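Local coordinates for protein AncCDT-1 (Synthetic construct, PDB 5T0W) that binds arginine as a reconstructed ancestral solute-binding protein, a precursor of cyclohexadienyl dehydratase that probably served amino acid transport, at residues A31-F36 / V179-V184; E127-P132 / E150-A155; K135-L140 / G173-M178. One frame throughout, in Å; residues are numbered along the deposited sequence.

Interaction 1. Residues A31-F36 / V179-V184; sequences ADYKPF and VTDSPV. With ARG (arginine), chain E.
Tyr33 reaches across to Asp181 and Val184 with its ring laid flat against the side chain of the bound arginine. One ring face carries the ligand, whose NE sits 3.2 Å above the plane of the Tyr33 ring and over its centre, with the ligand's NH1 and CZ displaced toward the CB end of the ring. The opposite face rests on a methyl: Val184 CG2 lies 3.9 Å from the Tyr33 ring centroid, 29° off the normal, a CH-pi contact. Tyr33 gets there with CG anti to its backbone N (chi1 -166°), which sends the phenol end toward the other segment. At the ring edge, Tyr33 OH comes within 2.8 Å of Asp181 OD2, the carboxylate plane turned 71° from the ring. Asp181 OD2 also accepts a hydrogen bond from the ligand's alpha-amino N at 2.5 Å, while Asp181 OD1 is taken by Gln111 NE2.

In the two-lobed fold of family 3 solute-binding proteins, this is where the lobes meet over the ligand: residues 31-36 follow strand 24-29 of one lobe, and 179-184 turn from strand 177-181 into helix 182-189 of the other.

On the Val184 side of the tyrosine the contact is apolar. Val184 keeps CG2 beside its backbone N, and that same methyl stands at the edge of the Phe36 ring, 4.2 Å from Phe36 CE2. Phe36 CE2 also meets Pro183 CB obliquely at 4.3 Å. Pro35, entered through a cis peptide, brings its CD to 3.9 Å from Pro183 O; Phe245 of helix 236-245 touches both prolines.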
loop_
_atom_site.group_PDB
_atom_site.type_symbol
_atom_site.label_atom_id
_atom_site.label_comp_id
_atom_site.label_asym_id
_atom_site.label_seq_id
_atom_site.Cartn_x
_atom_site.Cartn_y
_atom_site.Cartn_z
ATOM N N ALA A 31 8.885 -0.158 2.973
ATOM C CA ALA A 31 9.351 -1.260 2.147
ATOM C C ALA A 31 9.264 -2.712 2.747
ATOM O O ALA A 31 10.020 -3.650 2.383
ATOM C CB ALA A 31 10.737 -0.902 1.653
ATOM N N ASP A 32 8.310 -2.893 3.656
ATOM C CA ASP A 32 7.856 -4.249 4.012
ATOM C C ASP A 32 6.391 -4.346 3.692
ATOM O O ASP A 32 5.550 -4.273 4.582
ATOM C CB ASP A 32 8.141 -4.687 5.461
ATOM C CG ASP A 32 8.204 -6.223 5.599
ATOM O OD1 ASP A 32 7.760 -6.928 4.652
ATOM O OD2 ASP A 32 8.731 -6.726 6.639
ATOM N N TYR A 33 6.088 -4.497 2.404
ATOM C CA TYR A 33 4.707 -4.491 1.961
ATOM C C TYR A 33 4.585 -5.228 0.652
ATOM O O TYR A 33 4.361 -4.632 -0.389
ATOM C CB TYR A 33 4.226 -3.047 1.850
ATOM C CG TYR A 33 2.745 -2.911 1.727
ATOM C CD1 TYR A 33 1.894 -3.374 2.728
ATOM C CD2 TYR A 33 2.188 -2.298 0.626
ATOM C CE1 TYR A 33 0.528 -3.236 2.627
ATOM C CE2 TYR A 33 0.832 -2.153 0.525
ATOM C CZ TYR A 33 0.025 -2.630 1.529
ATOM O OH TYR A 33 -1.287 -2.511 1.429
ATOM N N LYS A 34 4.838 -6.530 0.707
ATOM C CA LYS A 34 4.817 -7.373 -0.478
ATOM C C LYS A 34 3.408 -7.494 -0.898
ATOM O O LYS A 34 2.546 -7.569 -0.063
ATOM C CB LYS A 34 5.327 -8.769 -0.178
ATOM C CG LYS A 34 6.817 -8.848 0.031
ATOM C CD LYS A 34 7.304 -10.106 0.784
ATOM C CE LYS A 34 7.480 -9.919 2.296
ATOM N NZ LYS A 34 7.808 -11.248 2.926
ATOM N N PRO A 35 3.161 -7.525 -2.200
ATOM C CA PRO A 35 4.111 -7.448 -3.299
ATOM C C PRO A 35 4.358 -6.014 -3.866
ATOM O O PRO A 35 4.865 -5.880 -4.977
ATOM C CB PRO A 35 3.443 -8.325 -4.350
ATOM C CG PRO A 35 2.000 -8.023 -4.171
ATOM C CD PRO A 35 1.796 -7.752 -2.699
ATOM N N PHE A 36 4.055 -4.968 -3.109
ATOM C CA PHE A 36 4.190 -3.601 -3.624
ATOM C C PHE A 36 5.598 -3.061 -3.480
ATOM O O PHE A 36 6.189 -2.606 -4.464
ATOM C CB PHE A 36 3.205 -2.675 -2.934
ATOM C CG PHE A 36 1.799 -2.919 -3.324
ATOM C CD1 PHE A 36 1.296 -2.358 -4.478
ATOM C CD2 PHE A 36 0.984 -3.740 -2.556
ATOM C CE1 PHE A 36 -0.004 -2.595 -4.880
ATOM C CE2 PHE A 36 -0.333 -3.984 -2.939
ATOM C CZ PHE A 36 -0.821 -3.402 -4.101
ATOM N N VAL A 179 -6.683 -7.573 9.104
ATOM C CA VAL A 179 -7.260 -7.039 7.909
ATOM C C VAL A 179 -6.136 -6.349 7.171
ATOM O O VAL A 179 -5.290 -5.707 7.777
ATOM C CB VAL A 179 -8.404 -6.052 8.206
ATOM C CG1 VAL A 179 -9.110 -5.672 6.911
ATOM C CG2 VAL A 179 -9.414 -6.626 9.199
ATOM N N THR A 180 -6.139 -6.470 5.855
ATOM C CA THR A 180 -5.131 -5.859 5.026
ATOM C C THR A 180 -5.660 -5.771 3.585
ATOM O O THR A 180 -6.727 -6.323 3.275
ATOM C CB THR A 180 -3.830 -6.661 5.124
ATOM O OG1 THR A 180 -2.754 -5.891 4.604
ATOM C CG2 THR A 180 -3.899 -7.954 4.323
ATOM N N ASP A 181 -4.932 -5.110 2.687
ATOM C CA ASP A 181 -5.329 -5.039 1.286
ATOM C C ASP A 181 -5.398 -6.429 0.689
ATOM O O ASP A 181 -4.521 -7.263 0.954
ATOM C CB ASP A 181 -4.359 -4.164 0.478
ATOM C CG ASP A 181 -4.505 -2.658 0.777
ATOM O OD1 ASP A 181 -5.437 -2.255 1.479
ATOM O OD2 ASP A 181 -3.720 -1.866 0.231
ATOM N N SER A 182 -6.387 -6.667 -0.183
ATOM C CA SER A 182 -6.553 -8.007 -0.783
ATOM C C SER A 182 -5.266 -8.594 -1.343
ATOM O O SER A 182 -4.965 -9.762 -1.086
ATOM C CB SER A 182 -7.566 -8.056 -1.932
ATOM O OG SER A 182 -8.586 -7.083 -1.888
ATOM N N PRO A 183 -4.513 -7.832 -2.135
ATOM C CA PRO A 183 -3.325 -8.447 -2.749
ATOM C C PRO A 183 -2.244 -8.796 -1.737
ATOM O O PRO A 183 -1.453 -9.699 -1.959
ATOM C CB PRO A 183 -2.837 -7.383 -3.739
ATOM C CG PRO A 183 -3.964 -6.415 -3.876
ATOM C CD PRO A 183 -4.682 -6.441 -2.555
ATOM N N VAL A 184 -2.223 -8.079 -0.617
ATOM C CA VAL A 184 -1.264 -8.400 0.452
ATOM C C VAL A 184 -1.705 -9.659 1.186
ATOM O O VAL A 184 -0.899 -10.534 1.462
ATOM C CB VAL A 184 -1.108 -7.245 1.446
ATOM C CG1 VAL A 184 -0.203 -7.634 2.589
ATOM C CG2 VAL A 184 -0.569 -6.026 0.727
HETATM N N ARG E . -3.627 0.584 0.871
HETATM C CA ARG E . -3.622 0.867 2.312
HETATM C C ARG E . -3.523 2.336 2.483
HETATM O O ARG E . -3.798 2.808 3.586
HETATM C CB ARG E . -2.444 0.222 2.980
HETATM C CG ARG E . -1.150 0.813 2.503
HETATM C CD ARG E . 0.032 0.341 3.348
HETATM N NE ARG E . 1.251 0.396 2.558
HETATM C CZ ARG E . 2.458 0.162 3.045
HETATM N NH1 ARG E . 3.529 0.206 2.241
HETATM N NH2 ARG E . 2.598 -0.129 4.331
HETATM O OXT ARG E . -3.148 3.048 1.530
#

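Interaction 2. Residues E127-P132 / E150-A155; sequences EDLNKP and EFLPKA
Asn130 puts its side-chain oxygen over the turn that follows helix 143-151. Asn130 OD1 accepts a hydrogen bond from Lys154 N at 2.9 Å, with an N-H...O angle of 144° and the donor nearly in line with the carbonyl. CG stands anti to the Asn130 backbone N and beside the carbonyl carbon (chi1 -173°), which brings the amide to the turn at 152-155. Pro153 flanks this bond: its ring CD lies 3.2 Å from Asn130 OD1, and its nitrogen, which has no hydrogen, offers the amide nothing to bond. Lys154 runs its aliphatic chain past the asparagine, CB beside OD1 and CD 3.5 Å from Asn130 O, before its ammonium end leads away. On the inner side, Leu129 CB meets Leu152 CD2 at 3.7 Å, and the methyl of Ala155 sits against Leu129 O. Pro132 CA makes a CA-H...O contact of 3.3 Å with Lys154 O.

The receiving piece is a type I beta turn from Leu152 to Ala155, closed by Ala155 N to Leu152 O. It joins the helix to strand 156-160 within a beta-alpha-beta unit, whose first strand, 135-139, follows shortly after residues 127-132. The contact thus ties the entry of that unit to the turn at the far end of its helix.

A second shell sets Asn130. It is the centre of an inverse gamma turn, closed by a weak bond from Lys131 N to Leu129 O, and Lys131 NZ folds back to Asp128 O, 2.7 Å away, on a lone pair in the carbonyl plane. Farther in, Leu129 packs on Ile123 and Val134, and Phe126 touches both Phe151 and Leu152.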
loop_
_atom_site.group_PDB
_atom_site.type_symbol
_atom_site.label_atom_id
_atom_site.label_comp_id
_atom_site.label_asym_id
_atom_site.label_seq_id
_atom_site.Cartn_x
_atom_site.Cartn_y
_atom_site.Cartn_z
ATOM N N GLU A 127 -18.896 -8.779 9.915
ATOM C CA GLU A 127 -19.819 -8.765 11.044
ATOM C C GLU A 127 -19.422 -9.768 12.138
ATOM O O GLU A 127 -19.571 -9.476 13.320
ATOM C CB GLU A 127 -21.279 -8.975 10.575
ATOM C CG GLU A 127 -22.138 -7.713 10.722
ATOM C CD GLU A 127 -21.813 -6.912 11.997
ATOM O OE1 GLU A 127 -21.423 -5.704 11.886
ATOM O OE2 GLU A 127 -21.902 -7.506 13.109
ATOM N N ASP A 128 -18.950 -10.943 11.745
ATOM C CA ASP A 128 -18.574 -11.976 12.707
ATOM C C ASP A 128 -17.381 -11.567 13.590
ATOM O O ASP A 128 -17.138 -12.202 14.615
ATOM C CB ASP A 128 -18.285 -13.307 11.997
ATOM C CG ASP A 128 -19.522 -13.927 11.400
ATOM O OD1 ASP A 128 -20.573 -13.250 11.319
ATOM O OD2 ASP A 128 -19.452 -15.103 10.993
ATOM N N LEU A 129 -16.628 -10.555 13.169
ATOM C CA LEU A 129 -15.501 -10.046 13.925
ATOM C C LEU A 129 -15.883 -8.906 14.872
ATOM O O LEU A 129 -15.093 -8.538 15.726
ATOM C CB LEU A 129 -14.394 -9.537 12.986
ATOM C CG LEU A 129 -13.508 -10.574 12.279
ATOM C CD1 LEU A 129 -12.530 -9.984 11.282
ATOM C CD2 LEU A 129 -12.736 -11.428 13.271
ATOM N N ASN A 130 -17.095 -8.381 14.742
ATOM C CA ASN A 130 -17.560 -7.276 15.567
ATOM C C ASN A 130 -18.158 -7.737 16.903
ATOM O O ASN A 130 -19.252 -7.331 17.285
ATOM C CB ASN A 130 -18.587 -6.465 14.789
ATOM C CG ASN A 130 -18.984 -5.202 15.515
ATOM O OD1 ASN A 130 -18.196 -4.637 16.285
ATOM N ND2 ASN A 130 -20.176 -4.722 15.239
ATOM N N LYS A 131 -17.429 -8.613 17.587
ATOM C CA LYS A 131 -17.745 -9.071 18.925
ATOM C C LYS A 131 -16.725 -8.535 19.907
ATOM O O LYS A 131 -15.651 -8.150 19.492
ATOM C CB LYS A 131 -17.735 -10.595 18.962
ATOM C CG LYS A 131 -19.091 -11.180 18.588
ATOM C CD LYS A 131 -19.111 -11.780 17.202
ATOM C CE LYS A 131 -19.137 -13.289 17.327
ATOM N NZ LYS A 131 -18.601 -13.913 16.089
ATOM N N PRO A 132 -17.048 -8.504 21.216
ATOM C CA PRO A 132 -16.121 -7.846 22.143
ATOM C C PRO A 132 -14.901 -8.681 22.553
ATOM O O PRO A 132 -13.917 -8.124 23.056
ATOM C CB PRO A 132 -16.997 -7.524 23.355
ATOM C CG PRO A 132 -18.400 -7.855 22.972
ATOM C CD PRO A 132 -18.298 -8.878 21.885
ATOM N N GLU A 150 -14.310 1.660 12.066
ATOM C CA GLU A 150 -15.661 2.009 11.694
ATOM C C GLU A 150 -16.600 0.787 11.783
ATOM O O GLU A 150 -17.667 0.872 12.389
ATOM C CB GLU A 150 -15.665 2.629 10.285
ATOM C CG GLU A 150 -16.784 3.629 10.030
ATOM C CD GLU A 150 -16.645 4.342 8.698
ATOM O OE1 GLU A 150 -17.673 4.746 8.113
ATOM O OE2 GLU A 150 -15.504 4.491 8.233
ATOM N N PHE A 151 -16.198 -0.345 11.203
ATOM C CA PHE A 151 -17.109 -1.485 10.986
ATOM C C PHE A 151 -16.985 -2.620 12.013
ATOM O O PHE A 151 -17.687 -3.636 11.917
ATOM C CB PHE A 151 -16.929 -1.950 9.528
ATOM C CG PHE A 151 -17.111 -0.806 8.547
ATOM C CD1 PHE A 151 -18.319 -0.102 8.521
ATOM C CD2 PHE A 151 -16.064 -0.368 7.717
ATOM C CE1 PHE A 151 -18.503 0.980 7.673
ATOM C CE2 PHE A 151 -16.252 0.711 6.864
ATOM C CZ PHE A 151 -17.475 1.385 6.842
ATOM N N LEU A 152 -16.063 -2.468 12.964
ATOM C CA LEU A 152 -15.886 -3.454 14.042
ATOM C C LEU A 152 -15.672 -2.759 15.385
ATOM O O LEU A 152 -14.651 -2.975 16.027
ATOM C CB LEU A 152 -14.692 -4.371 13.739
ATOM C CG LEU A 152 -14.594 -5.049 12.378
ATOM C CD1 LEU A 152 -13.217 -5.683 12.212
ATOM C CD2 LEU A 152 -15.677 -6.098 12.226
ATOM N N PRO A 153 -16.625 -1.916 15.807
ATOM C CA PRO A 153 -16.374 -1.012 16.931
ATOM C C PRO A 153 -16.434 -1.735 18.267
ATOM O O PRO A 153 -15.805 -1.287 19.219
ATOM C CB PRO A 153 -17.516 0.014 16.828
ATOM C CG PRO A 153 -18.607 -0.699 16.113
ATOM C CD PRO A 153 -17.906 -1.623 15.149
ATOM N N LYS A 154 -17.155 -2.850 18.327
ATOM C CA LYS A 154 -17.104 -3.708 19.525
ATOM C C LYS A 154 -15.765 -4.459 19.708
ATOM O O LYS A 154 -15.444 -4.860 20.831
ATOM C CB LYS A 154 -18.232 -4.738 19.578
ATOM C CG LYS A 154 -19.592 -4.137 19.776
ATOM C CD LYS A 154 -20.590 -5.260 19.833
ATOM C CE LYS A 154 -22.006 -4.791 19.618
ATOM N NZ LYS A 154 -22.892 -5.962 19.877
ATOM N N ALA A 155 -15.000 -4.667 18.640
ATOM C CA ALA A 155 -13.795 -5.493 18.741
ATOM C C ALA A 155 -12.651 -4.724 19.334
ATOM O O ALA A 155 -12.713 -3.501 19.458
ATOM C CB ALA A 155 -13.397 -6.048 17.375
#

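Interaction 3. Residues K135-L140 / G173-M178; sequences KVAVQL and GRADAM. With ARG (arginine), chain E.
Asp176 folds its side chain back over the backbone of Lys135, at the start of strand 135-139. Its CB lies 3.5 Å from Lys135 O. CG, held beside the Asp176 backbone N (chi1 -56°), passes over the Lys135 main chain at similar distances from N and O. At the tip, Asp176 OD2 takes the hydrogen of Lys135 N at 2.6 Å, in an almost straight bond of 170° that meets the oxygen nearly along its C-O axis. The same residue returns a bond from its main chain, Asp176 N to Lys135 O at 2.7 Å, so side chain and backbone together grip both backbone polar atoms of Lys135, its N and its O. A weak, longer bond from Ala177 N shares that carbonyl. The lysine itself runs outward: CD touches Arg174 O, and NZ ends well away from the carboxylate, although the opposite charges may still attract weakly.

Beyond Asp176 the two segments settle into parallel sheet pairing, Val136 opposite Ala177 and Ala137 opposite Met178. Ala137 N donates to Ala177 O at 2.9 Å, and Met178 CA makes a CA-H...O contact with Ala137 O. On the face bearing Ala137 and Met178, the Ala137 methyl meets Ala175 CB and Met178 CB, each at 4.2 Å. At the other end of the strand, Gln139 extends into the pocket, where its OE1 accepts from NH2 of the bound arginine at 2.8 Å while NE2 is held by Glu161 O.

Strand 135-139 lies between 156-160 and 177-181, and the latter pairs antiparallel with 107-115 on its other side. Helix 163-171 packs on Ala175 and Met178; Ala177, on the other face, meets Ile113 and Val115 along the sheet, and Met178 meets Leu114.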
loop_
_atom_site.group_PDB
_atom_site.type_symbol
_atom_site.label_atom_id
_atom_site.label_comp_id
_atom_site.label_asym_id
_atom_site.label_seq_id
_atom_site.Cartn_x
_atom_site.Cartn_y
_atom_site.Cartn_z
ATOM N N LYS A 135 -10.020 -9.957 18.916
ATOM C CA LYS A 135 -8.872 -9.063 18.712
ATOM C C LYS A 135 -8.466 -9.114 17.251
ATOM O O LYS A 135 -8.225 -10.185 16.707
ATOM C CB LYS A 135 -7.668 -9.478 19.571
ATOM C CG LYS A 135 -7.882 -9.442 21.080
ATOM C CD LYS A 135 -6.715 -10.104 21.817
ATOM C CE LYS A 135 -7.124 -10.876 23.074
ATOM N NZ LYS A 135 -6.632 -10.270 24.345
ATOM N N VAL A 136 -8.377 -7.956 16.627
ATOM C CA VAL A 136 -7.980 -7.845 15.227
ATOM C C VAL A 136 -6.785 -6.947 15.034
ATOM O O VAL A 136 -6.774 -5.855 15.572
ATOM C CB VAL A 136 -9.158 -7.162 14.458
ATOM C CG1 VAL A 136 -8.814 -6.891 13.005
ATOM C CG2 VAL A 136 -10.452 -7.963 14.620
ATOM N N ALA A 137 -5.819 -7.388 14.227
ATOM C CA ALA A 137 -4.578 -6.667 14.001
ATOM C C ALA A 137 -4.579 -5.969 12.651
ATOM O O ALA A 137 -5.105 -6.489 11.672
ATOM C CB ALA A 137 -3.377 -7.607 14.070
ATOM N N VAL A 138 -3.969 -4.786 12.609
ATOM C CA VAL A 138 -3.867 -4.005 11.402
ATOM C C VAL A 138 -2.619 -3.165 11.430
ATOM O O VAL A 138 -2.072 -2.875 12.513
ATOM C CB VAL A 138 -5.063 -3.040 11.249
ATOM C CG1 VAL A 138 -6.375 -3.792 11.065
ATOM C CG2 VAL A 138 -5.154 -2.082 12.418
ATOM N N GLN A 139 -2.210 -2.690 10.257
ATOM C CA GLN A 139 -1.111 -1.748 10.189
ATOM C C GLN A 139 -1.573 -0.338 10.561
ATOM O O GLN A 139 -2.576 0.127 10.068
ATOM C CB GLN A 139 -0.477 -1.753 8.824
ATOM C CG GLN A 139 0.654 -0.719 8.675
ATOM C CD GLN A 139 1.436 -0.867 7.384
ATOM O OE1 GLN A 139 0.881 -1.168 6.305
ATOM N NE2 GLN A 139 2.731 -0.670 7.473
ATOM N N LEU A 140 -0.838 0.323 11.438
ATOM C CA LEU A 140 -1.200 1.646 11.925
ATOM C C LEU A 140 -1.220 2.670 10.802
ATOM O O LEU A 140 -0.321 2.711 9.967
ATOM C CB LEU A 140 -0.199 2.104 12.997
ATOM C CG LEU A 140 -0.401 3.569 13.509
ATOM C CD1 LEU A 140 -1.683 3.811 14.312
ATOM C CD2 LEU A 140 0.824 3.996 14.295
ATOM N N GLY A 173 -1.536 -16.362 17.716
ATOM C CA GLY A 173 -2.783 -16.482 18.451
ATOM C C GLY A 173 -3.159 -15.246 19.246
ATOM O O GLY A 173 -4.228 -15.212 19.859
ATOM N N ARG A 174 -2.299 -14.228 19.273
ATOM C CA ARG A 174 -2.583 -13.023 20.057
ATOM C C ARG A 174 -3.667 -12.164 19.424
ATOM O O ARG A 174 -4.187 -11.237 20.060
ATOM C CB ARG A 174 -1.332 -12.195 20.295
ATOM C CG ARG A 174 -0.373 -12.838 21.278
ATOM C CD ARG A 174 0.737 -11.874 21.646
ATOM N NE ARG A 174 1.681 -11.649 20.543
ATOM C CZ ARG A 174 2.616 -12.522 20.150
ATOM N NH1 ARG A 174 2.743 -13.719 20.713
ATOM N NH2 ARG A 174 3.444 -12.209 19.167
ATOM N N ALA A 175 -3.977 -12.461 18.173
ATOM C CA ALA A 175 -5.078 -11.824 17.507
ATOM C C ALA A 175 -5.824 -12.874 16.772
ATOM O O ALA A 175 -5.252 -13.896 16.365
ATOM C CB ALA A 175 -4.590 -10.740 16.557
ATOM N N ASP A 176 -7.115 -12.632 16.606
ATOM C CA ASP A 176 -7.984 -13.615 15.969
ATOM C C ASP A 176 -7.956 -13.455 14.478
ATOM O O ASP A 176 -8.183 -14.404 13.767
ATOM C CB ASP A 176 -9.411 -13.478 16.483
ATOM C CG ASP A 176 -9.483 -13.588 17.969
ATOM O OD1 ASP A 176 -9.348 -14.717 18.482
ATOM O OD2 ASP A 176 -9.580 -12.539 18.634
ATOM N N ALA A 177 -7.663 -12.246 14.010
ATOM C CA ALA A 177 -7.635 -11.942 12.610
ATOM C C ALA A 177 -6.774 -10.739 12.334
ATOM O O ALA A 177 -6.424 -10.004 13.261
ATOM C CB ALA A 177 -9.038 -11.677 12.136
ATOM N N MET A 178 -6.424 -10.543 11.062
ATOM C CA MET A 178 -5.875 -9.298 10.598
ATOM C C MET A 178 -6.582 -8.880 9.308
ATOM O O MET A 178 -7.050 -9.700 8.547
ATOM C CB MET A 178 -4.365 -9.350 10.398
ATOM C CG MET A 178 -3.879 -9.874 9.077
ATOM S SD MET A 178 -2.051 -9.832 8.898
ATOM C CE MET A 178 -1.741 -8.106 8.647
HETATM N N ARG E . -3.627 0.584 0.871
HETATM C CA ARG E . -3.622 0.867 2.312
HETATM C C ARG E . -3.523 2.336 2.483
HETATM O O ARG E . -3.798 2.808 3.586
HETATM C CB ARG E . -2.444 0.222 2.980
HETATM C CG ARG E . -1.150 0.813 2.503
HETATM C CD ARG E . 0.032 0.341 3.348
HETATM N NE ARG E . 1.251 0.396 2.558
HETATM C CZ ARG E . 2.458 0.162 3.045
HETATM N NH1 ARG E . 3.529 0.206 2.241
HETATM N NH2 ARG E . 2.598 -0.129 4.331
HETATM O OXT ARG E . -3.148 3.048 1.530
#

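In the fold
Along the chain, interactions 2 and 3 alternate, and both are nested within the long loop closed by interaction 1. Interaction 3 is the middle member: its centre is about 12 Å from that of interaction 2, where Leu129 packs on Ala177, and about 15 Å from that of interaction 1, with which it shares strand 177-181. The centres of interactions 1 and 2 are about 23 Å apart. Adjacent strands 135-139 and 177-181 carry the link from the remote surface turn to the cleft. There both strands deliver ligand-binding side chains, Gln139 and Asp181, and Tyr33 of residues 31-36 adds a ring from the other lobe to the arginine pocket.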